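Local coordinates for 3-hydroxyacyl-thioester dehydratase Z (Mycobacterium tuberculosis, PDB 2C2I), which probably catalyses the reversible hydration of trans-2-enoyl-CoA thioesters to (3R)-3-hydroxyacyl-CoA, working as a homodimer of hotdog-fold subunits, at residues Q20-T25 against Q74-T79. Numbering follows the deposited sequence.
Sequences QSDWVT and QHQMYT
Gln76 reaches across to the backbone of Asp22 and shows how one extended amide side chain can join the chain following helix 70-75 to the irregular part of strand 17-25. Its OE1 accepts from Asp22 N at 2.7 Å, with an N-H...O angle of 149°, and the donor lies nearly on the line of the amide C=O bond (164°). CG stands anti to the carbonyl carbon, and the chain runs extended beyond it, which brings the amide up to Asp22. This is the one hydrogen bond that joins residues 20-25 to residues 74-79.

A second polar link braces the receiving loop from within. Ser21 OG donates to Asp22 O at 2.7 Å, and also hydrogen-bonds to Ala108 N on strand 105-119, so the hydroxyl pins the irregular backbone against its strand neighbour.

In the hotdog fold a curved antiparallel sheet wraps around a central helix. Here the interruption in strand 17-25, one of the two outermost strands of the five-stranded sheet within this chain, meets the chain as it leaves helix 70-75. Val24 also touches Arg72 and Leu73 of that helix.

Van der Waals contacts fill in around the amide. Ser21 CB comes within 3.3 Å of Gln76 OE1, while the Asp22 carboxylate crosses the amide obliquely, the two planes 31° apart and OD2 3.7 Å from Gln76 CD. Val24 CG1 lies 3.9 Å from Gln76 NE2.

Met77, a selenomethionine, lays its side chain against the backbone of Gln20 and Ser21. Its CG approaches Gln20 N at 3.8 Å, and CE lies 4.0 Å from Ser21 N. The same buried side chain also touches Ser110 of strand 105-119.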
loop_
_atom_site.group_PDB
_atom_site.type_symbol
_atom_site.label_atom_id
_atom_site.label_comp_id
_atom_site.label_asym_id
_atom_site.label_seq_id
_atom_site.Cartn_x
_atom_site.Cartn_y
_atom_site.Cartn_z
ATOM N N GLN A 20 0.397 17.071 11.749
ATOM C CA GLN A 20 1.721 16.543 11.485
ATOM C C GLN A 20 2.021 15.487 12.540
ATOM O O GLN A 20 1.769 15.681 13.734
ATOM C CB GLN A 20 2.764 17.668 11.508
ATOM C CG GLN A 20 4.177 17.188 11.240
ATOM C CD GLN A 20 5.154 18.325 11.058
ATOM O OE1 GLN A 20 5.497 19.011 12.011
ATOM N NE2 GLN A 20 5.607 18.524 9.829
ATOM N N SER A 21 2.551 14.354 12.104
ATOM C CA SER A 21 2.849 13.272 13.026
ATOM C C SER A 21 4.146 13.548 13.778
ATOM O O SER A 21 4.868 14.514 13.486
ATOM C CB SER A 21 2.992 11.955 12.260
ATOM O OG SER A 21 4.245 11.912 11.585
ATOM N N ASP A 22 4.454 12.667 14.716
ATOM C CA ASP A 22 5.783 12.602 15.307
ATOM C C ASP A 22 6.739 11.937 14.302
ATOM O O ASP A 22 6.307 11.380 13.284
ATOM C CB ASP A 22 5.755 11.775 16.605
ATOM C CG ASP A 22 4.612 12.169 17.551
ATOM O OD1 ASP A 22 4.189 13.349 17.553
ATOM O OD2 ASP A 22 4.142 11.287 18.308
ATOM N N TRP A 23 8.034 12.024 14.573
ATOM C CA TRP A 23 9.012 11.212 13.859
ATOM C C TRP A 23 8.853 9.757 14.323
ATOM O O TRP A 23 8.664 9.486 15.521
ATOM C CB TRP A 23 10.438 11.703 14.144
ATOM C CG TRP A 23 10.783 13.024 13.519
ATOM C CD1 TRP A 23 10.892 14.250 14.157
ATOM C CD2 TRP A 23 11.091 13.264 12.143
ATOM N NE1 TRP A 23 11.235 15.224 13.249
ATOM C CE2 TRP A 23 11.370 14.654 12.008
ATOM C CE3 TRP A 23 11.153 12.449 11.010
ATOM C CZ2 TRP A 23 11.704 15.236 10.777
ATOM C CZ3 TRP A 23 11.487 13.030 9.790
ATOM C CH2 TRP A 23 11.758 14.413 9.684
ATOM N N VAL A 24 8.908 8.827 13.375
ATOM C CA VAL A 24 8.930 7.402 13.690
ATOM C C VAL A 24 10.130 6.785 12.994
ATOM O O VAL A 24 10.452 7.147 11.858
ATOM C CB VAL A 24 7.597 6.640 13.330
ATOM C CG1 VAL A 24 6.356 7.394 13.812
ATOM C CG2 VAL A 24 7.503 6.313 11.857
ATOM N N THR A 25 10.808 5.877 13.688
ATOM C CA THR A 25 11.995 5.225 13.136
ATOM C C THR A 25 11.584 3.921 12.457
ATOM O O THR A 25 10.897 3.095 13.062
ATOM C CB THR A 25 13.056 4.967 14.232
ATOM O OG1 THR A 25 13.468 6.219 14.788
ATOM C CG2 THR A 25 14.283 4.220 13.659
ATOM N N GLN A 74 -1.449 9.264 10.681
ATOM C CA GLN A 74 -2.673 10.081 10.744
ATOM C C GLN A 74 -3.383 9.946 12.103
ATOM O O GLN A 74 -3.932 10.912 12.600
ATOM C CB GLN A 74 -3.602 9.755 9.573
ATOM C CG GLN A 74 -3.022 10.236 8.232
ATOM C CD GLN A 74 -3.712 9.649 7.014
ATOM O OE1 GLN A 74 -4.654 8.871 7.130
ATOM N NE2 GLN A 74 -3.224 10.016 5.829
ATOM N N HIS A 75 -3.292 8.772 12.730
ATOM C CA HIS A 75 -3.858 8.566 14.080
ATOM C C HIS A 75 -3.174 9.462 15.129
ATOM O O HIS A 75 -3.813 9.880 16.104
ATOM C CB HIS A 75 -3.765 7.086 14.474
ATOM C CG HIS A 75 -4.430 6.752 15.774
ATOM N ND1 HIS A 75 -5.784 6.505 15.872
ATOM C CD2 HIS A 75 -3.929 6.597 17.023
ATOM C CE1 HIS A 75 -6.091 6.220 17.125
ATOM N NE2 HIS A 75 -4.985 6.271 17.845
ATOM N N GLN A 76 -1.894 9.774 14.904
ATOM C CA GLN A 76 -1.134 10.710 15.725
ATOM C C GLN A 76 -1.619 12.154 15.531
ATOM O O GLN A 76 -1.388 13.011 16.397
ATOM C CB GLN A 76 0.370 10.638 15.407
ATOM C CG GLN A 76 1.066 9.366 15.897
ATOM C CD GLN A 76 2.549 9.342 15.596
ATOM O OE1 GLN A 76 3.117 10.317 15.102
ATOM N NE2 GLN A 76 3.191 8.233 15.908
HETATM N N MSE A 77 -2.294 12.410 14.409
HETATM C CA MSE A 77 -2.759 13.765 14.055
HETATM C C MSE A 77 -4.175 14.108 14.509
HETATM O O MSE A 77 -4.424 15.225 14.958
HETATM C CB MSE A 77 -2.693 13.959 12.543
HETATM C CG MSE A 77 -1.334 13.723 11.929
HETATM SE SE MSE A 77 -1.536 13.959 10.020
HETATM C CE MSE A 77 -0.049 13.005 9.400
ATOM N N TYR A 78 -5.115 13.181 14.332
ATOM C CA TYR A 78 -6.540 13.452 14.609
ATOM C C TYR A 78 -7.285 12.166 14.837
ATOM O O TYR A 78 -6.808 11.083 14.468
ATOM C CB TYR A 78 -7.224 14.243 13.471
ATOM C CG TYR A 78 -7.183 13.555 12.124
ATOM C CD1 TYR A 78 -8.263 12.802 11.658
ATOM C CD2 TYR A 78 -6.055 13.646 11.326
ATOM C CE1 TYR A 78 -8.200 12.156 10.412
ATOM C CE2 TYR A 78 -5.980 13.008 10.097
ATOM C CZ TYR A 78 -7.039 12.270 9.647
ATOM O OH TYR A 78 -6.920 11.664 8.410
ATOM N N THR A 79 -8.445 12.284 15.475
ATOM C CA THR A 79 -9.380 11.180 15.544
ATOM C C THR A 79 -10.770 11.713 15.234
ATOM O O THR A 79 -11.007 12.913 15.318
ATOM C CB THR A 79 -9.389 10.498 16.923
ATOM O OG1 THR A 79 -9.761 11.453 17.915
ATOM C CG2 THR A 79 -7.997 9.919 17.261
#